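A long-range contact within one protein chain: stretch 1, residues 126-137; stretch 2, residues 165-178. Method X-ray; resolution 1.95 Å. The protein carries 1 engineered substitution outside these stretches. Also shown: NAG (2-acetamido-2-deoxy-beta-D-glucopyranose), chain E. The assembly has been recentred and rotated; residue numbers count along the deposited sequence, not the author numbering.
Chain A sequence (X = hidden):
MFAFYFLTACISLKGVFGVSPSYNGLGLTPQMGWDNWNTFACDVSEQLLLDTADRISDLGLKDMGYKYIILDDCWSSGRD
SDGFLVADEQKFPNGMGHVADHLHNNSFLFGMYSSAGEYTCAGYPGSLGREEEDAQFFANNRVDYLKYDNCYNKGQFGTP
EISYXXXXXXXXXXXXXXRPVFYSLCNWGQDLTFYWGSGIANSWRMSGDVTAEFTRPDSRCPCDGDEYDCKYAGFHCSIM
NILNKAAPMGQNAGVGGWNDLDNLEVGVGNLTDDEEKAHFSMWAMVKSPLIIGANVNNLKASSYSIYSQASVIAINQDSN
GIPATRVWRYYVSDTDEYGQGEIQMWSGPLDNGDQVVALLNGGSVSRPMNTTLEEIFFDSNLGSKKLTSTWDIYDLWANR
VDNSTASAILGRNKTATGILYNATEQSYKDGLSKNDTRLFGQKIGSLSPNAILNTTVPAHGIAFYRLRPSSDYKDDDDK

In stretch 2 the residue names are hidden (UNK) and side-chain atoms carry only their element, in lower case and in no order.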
# COMPACT_ATOMS: atom_id res chain seq x y z
N GLY A 126 3.39 16.91 26.06
CA GLY A 126 2.38 16.01 25.52
C GLY A 126 1.97 14.95 26.53
O GLY A 126 2.64 14.76 27.55
N SER A 127 0.87 14.25 26.25
CA SER A 127 0.25 13.36 27.22
C SER A 127 0.56 11.86 27.07
O SER A 127 0.08 11.06 27.87
CB SER A 127 -1.28 13.53 27.19
OG SER A 127 -1.65 14.85 27.52
N LEU A 128 1.34 11.49 26.06
CA LEU A 128 1.65 10.05 25.86
C LEU A 128 2.35 9.44 27.08
O LEU A 128 3.42 9.90 27.50
CB LEU A 128 2.45 9.82 24.58
CG LEU A 128 2.68 8.36 24.13
CD1 LEU A 128 1.35 7.57 24.09
CD2 LEU A 128 3.39 8.34 22.76
N GLY A 129 1.72 8.41 27.65
CA GLY A 129 2.19 7.73 28.85
C GLY A 129 1.88 8.50 30.12
O GLY A 129 2.30 8.11 31.21
N ARG A 130 1.17 9.61 29.98
CA ARG A 130 0.83 10.49 31.09
C ARG A 130 -0.67 10.72 31.12
O ARG A 130 -1.15 11.71 31.68
CB ARG A 130 1.58 11.81 30.96
CG ARG A 130 3.12 11.63 30.93
CD ARG A 130 3.81 12.93 30.62
NE ARG A 130 5.26 12.81 30.46
CZ ARG A 130 6.16 12.92 31.44
NH1 ARG A 130 5.78 13.12 32.70
NH2 ARG A 130 7.46 12.80 31.17
N GLU A 131 -1.41 9.78 30.55
CA GLU A 131 -2.84 9.98 30.28
C GLU A 131 -3.65 10.13 31.55
O GLU A 131 -4.54 10.98 31.61
CB GLU A 131 -3.41 8.86 29.40
CG GLU A 131 -2.85 8.83 27.97
CD GLU A 131 -1.56 8.02 27.83
OE1 GLU A 131 -1.00 7.60 28.86
OE2 GLU A 131 -1.12 7.82 26.69
N GLU A 132 -3.36 9.30 32.55
CA GLU A 132 -4.12 9.35 33.80
C GLU A 132 -4.03 10.73 34.48
O GLU A 132 -5.07 11.31 34.79
CB GLU A 132 -3.74 8.20 34.75
CG GLU A 132 -4.48 6.90 34.36
CD GLU A 132 -4.41 5.77 35.38
OE1 GLU A 132 -3.88 5.96 36.50
OE2 GLU A 132 -4.91 4.66 35.04
N GLU A 133 -2.80 11.24 34.65
CA GLU A 133 -2.57 12.57 35.27
C GLU A 133 -3.18 13.67 34.45
O GLU A 133 -3.68 14.66 34.99
CB GLU A 133 -1.08 12.96 35.35
CG GLU A 133 -0.11 11.99 35.82
CD GLU A 133 0.37 11.06 34.74
OE1 GLU A 133 -0.41 10.16 34.41
OE2 GLU A 133 1.53 11.19 34.28
N ASP A 134 -3.05 13.55 33.13
CA ASP A 134 -3.45 14.66 32.26
C ASP A 134 -4.97 14.78 32.16
O ASP A 134 -5.52 15.88 32.29
CB ASP A 134 -2.74 14.59 30.91
CG ASP A 134 -1.26 14.97 31.01
OD1 ASP A 134 -0.75 15.15 32.14
OD2 ASP A 134 -0.60 15.09 29.96
N ALA A 135 -5.63 13.65 31.97
CA ALA A 135 -7.10 13.59 32.08
C ALA A 135 -7.57 14.14 33.43
O ALA A 135 -8.55 14.89 33.47
CB ALA A 135 -7.60 12.16 31.87
N GLN A 136 -6.90 13.77 34.52
CA GLN A 136 -7.19 14.29 35.85
C GLN A 136 -7.03 15.81 35.95
O GLN A 136 -7.91 16.49 36.49
CB GLN A 136 -6.33 13.61 36.93
CG GLN A 136 -6.83 13.87 38.37
CD GLN A 136 -8.26 13.39 38.59
OE1 GLN A 136 -8.60 12.24 38.31
NE2 GLN A 136 -9.12 14.28 39.08
N PHE A 137 -5.92 16.33 35.43
CA PHE A 137 -5.75 17.78 35.29
C PHE A 137 -6.94 18.44 34.58
O PHE A 137 -7.47 19.47 35.05
CB PHE A 137 -4.42 18.14 34.57
CG PHE A 137 -4.30 19.61 34.26
CD1 PHE A 137 -3.67 20.47 35.15
CD2 PHE A 137 -4.83 20.13 33.08
CE1 PHE A 137 -3.57 21.82 34.87
CE2 PHE A 137 -4.75 21.49 32.81
CZ PHE A 137 -4.11 22.33 33.70
N UNK A 165 -5.06 1.74 20.36
CA UNK A 165 -4.71 1.59 21.78
C UNK A 165 -4.16 2.88 22.40
O UNK A 165 -4.46 3.19 23.55
c UNK A 165 -4.57 -0.92 22.01
n UNK A 165 -5.46 -2.89 21.63
n UNK A 165 -5.52 -1.21 22.96
c UNK A 165 -6.03 -2.41 22.72
c UNK A 165 -4.54 -1.98 21.17
c UNK A 165 -3.81 0.38 22.00
N UNK A 166 -3.42 3.66 21.61
CA UNK A 166 -2.90 4.97 22.07
C UNK A 166 -4.03 5.96 22.36
O UNK A 166 -4.02 6.66 23.39
c UNK A 166 0.04 7.22 20.71
c UNK A 166 -0.54 7.86 18.40
n UNK A 166 -0.10 6.99 19.28
c UNK A 166 -1.90 5.55 21.06
n UNK A 166 -0.84 9.12 18.76
n UNK A 166 -0.68 7.49 17.13
c UNK A 166 -1.29 6.94 21.44
N UNK A 167 -5.00 6.03 21.45
CA UNK A 167 -6.17 6.91 21.64
C UNK A 167 -7.15 6.40 22.70
O UNK A 167 -7.74 7.21 23.43
c UNK A 167 -4.29 10.15 18.41
o UNK A 167 -3.48 11.11 17.84
c UNK A 167 -5.97 8.27 19.59
c UNK A 167 -6.83 7.26 20.30
c UNK A 167 -5.91 9.59 20.06
c UNK A 167 -4.30 8.84 17.92
c UNK A 167 -5.14 7.90 18.52
c UNK A 167 -5.08 10.52 19.47
N UNK A 168 -7.28 5.07 22.80
CA UNK A 168 -8.03 4.44 23.89
C UNK A 168 -7.45 4.72 25.27
O UNK A 168 -8.21 4.88 26.23
c UNK A 168 -9.08 2.24 24.73
c UNK A 168 -8.18 2.91 23.68
n UNK A 168 -9.71 -0.14 26.67
c UNK A 168 -10.40 0.21 25.38
c UNK A 168 -9.42 0.81 24.37
N UNK A 169 -6.12 4.78 25.39
CA UNK A 169 -5.48 5.13 26.65
C UNK A 169 -6.02 6.44 27.23
O UNK A 169 -6.31 6.51 28.44
c UNK A 169 -3.94 5.17 26.52
N UNK A 170 -6.18 7.47 26.40
CA UNK A 170 -6.74 8.75 26.89
C UNK A 170 -8.27 8.70 27.07
O UNK A 170 -8.80 9.30 28.00
c UNK A 170 -6.34 9.93 26.01
c UNK A 170 -6.91 11.29 26.47
s UNK A 170 -6.47 11.71 28.16
c UNK A 170 -4.86 12.47 27.90
N UNK A 171 -8.96 7.97 26.20
CA UNK A 171 -10.41 7.74 26.34
C UNK A 171 -10.73 7.16 27.72
O UNK A 171 -11.61 7.68 28.44
c UNK A 171 -10.91 6.78 25.25
o UNK A 171 -12.33 6.66 25.28
N UNK A 172 -10.01 6.09 28.08
CA UNK A 172 -10.17 5.43 29.38
C UNK A 172 -9.82 6.34 30.56
O UNK A 172 -10.53 6.37 31.57
o UNK A 172 -11.01 3.16 28.03
o UNK A 172 -9.13 2.08 28.32
c UNK A 172 -9.34 4.15 29.45
c UNK A 172 -9.87 3.06 28.53
N UNK A 173 -8.70 7.06 30.43
CA UNK A 173 -8.25 8.00 31.47
C UNK A 173 -9.30 9.09 31.74
O UNK A 173 -9.54 9.44 32.88
c UNK A 173 -6.91 8.62 31.08
N UNK A 174 -9.91 9.62 30.68
CA UNK A 174 -10.96 10.63 30.83
C UNK A 174 -12.19 10.04 31.50
O UNK A 174 -12.77 10.63 32.42
c UNK A 174 -10.31 12.14 28.76
c UNK A 174 -10.70 12.37 27.28
c UNK A 174 -11.32 11.24 29.46
c UNK A 174 -10.13 13.48 29.50
N UNK A 175 -12.58 8.84 31.06
CA UNK A 175 -13.68 8.14 31.71
C UNK A 175 -13.44 7.97 33.21
O UNK A 175 -14.36 8.17 34.01
c UNK A 175 -15.17 6.10 31.58
c UNK A 175 -13.94 6.78 31.03
o UNK A 175 -15.10 5.39 32.58
n UNK A 175 -16.31 6.36 30.96
N UNK A 176 -12.21 7.62 33.58
CA UNK A 176 -11.81 7.35 34.97
C UNK A 176 -12.05 8.56 35.89
O UNK A 176 -12.31 8.38 37.08
c UNK A 176 -7.96 5.52 37.85
c UNK A 176 -10.34 6.89 35.05
c UNK A 176 -9.91 6.35 36.42
c UNK A 176 -8.37 6.26 36.56
n UNK A 176 -6.56 5.86 38.28
N UNK A 177 -12.00 9.77 35.34
CA UNK A 177 -12.21 11.00 36.12
C UNK A 177 -13.66 11.18 36.58
O UNK A 177 -13.93 11.93 37.54
c UNK A 177 -10.40 12.13 34.74
c UNK A 177 -11.82 12.26 35.33
o UNK A 177 -12.78 12.49 34.28
N UNK A 178 -14.59 10.52 35.88
CA UNK A 178 -16.02 10.66 36.17
C UNK A 178 -16.67 11.91 35.59
O UNK A 178 -17.90 12.06 35.67
C1 NAG E . -17.47 5.74 31.56
C2 NAG E . -18.58 6.78 31.35
C3 NAG E . -19.96 6.24 31.67
C4 NAG E . -20.23 4.93 30.93
C5 NAG E . -19.06 3.96 31.01
C6 NAG E . -19.23 2.98 29.86
C7 NAG E . -17.90 9.11 31.68
C8 NAG E . -17.64 10.18 32.70
N2 NAG E . -18.34 7.96 32.17
O3 NAG E . -20.93 7.17 31.26
O4 NAG E . -21.40 4.30 31.44
O5 NAG E . -17.77 4.56 30.84
O6 NAG E . -18.51 1.84 30.23
O7 NAG E . -17.72 9.33 30.48
O HOH W 1 -2.36 8.76 24.54
O HOH W 2 -7.48 9.63 34.84
O HOH W 3 -11.09 11.67 39.46

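Position 165 carries one carbon and a five-membered ring of three carbons and two nitrogens, beyond reach of stretch 1; it is His165. At 166, three carbons lead to a guanidinium, made of a nitrogen and a carbon bearing two further nitrogens. The third carbon packs against Leu128, and the residue is Arg166, with CD 3.6 Å from Leu128 CD1; its nitrogens are hydrogen-bonded elsewhere in the structure. Position 167 has one carbon and a six-carbon ring bearing an oxygen, and its CA-to-CB bond points away from stretch 1: Tyr167. At 168, four carbons in a row end in nitrogen, also without contact; this is Lys168.

Position 169 has a single carbon; its CA-to-CB bond points toward stretch 1, and CB lies 3.9 Å from Glu131 OE2. This is Ala169. At 170, an unbranched chain of two carbons, sulfur and a terminal carbon reaches Ser127, Asp134 and Ala135, which identifies Met170; its CE lies 3.8 Å from Ser127 CB and its SD 3.9 Å from Ala135 CB. Position 171, one carbon and one oxygen, is Ser171, out of reach. Position 172 has two carbons, the second carrying two oxygens; it is Asp172, whose OD2 accepts a 2.8 Å salt-bridged hydrogen bond from Lys168 NZ.

At 173 the lone carbon, CB, lies 3.4 Å from Glu131 O and belongs to Ala173. Position 174 has four carbons forked at the second; it is Leu174, with CD2 3.7 Å from Ala135 CB. Position 175 has two carbons, the second carrying one oxygen and one nitrogen. That nitrogen is bonded to C1 of the NAG, so this is glycosylated Asn175, its CA-to-CB bond pointing away from stretch 1. At 176, four carbons in a row, fully extended, end in a nitrogen that reaches a carboxylate; this is Lys176, and NZ lies 3.2 Å from Glu132 OE1, a salt bridge whose hydrogen bond is weak. At 177 one carbon carries an oxygen and a carbon, the latter near Ala135 and Gln136. This is Thr177; CG2 lies 3.6 Å from Ala135 O, while OG1 donates to Leu174 O at 2.6 Å. Position 178 has no side-chain atoms and a positive phi, as suits Gly178.

The helix axes cross at -48° and come within 8.2 Å of each other. Ala135 is the knob, seated among Met170, Ala173, Leu174 and Thr177, and the small Ala173 lets the backbones come close: its CA is 4.9 Å from Glu132 CA. Water adds polar links, one molecule donating to both Glu132 O and Ala173 O, another to Glu131 OE2 and Arg166 O.

Stretch 2, residues 165-178: HRYKAMSDALNKTG
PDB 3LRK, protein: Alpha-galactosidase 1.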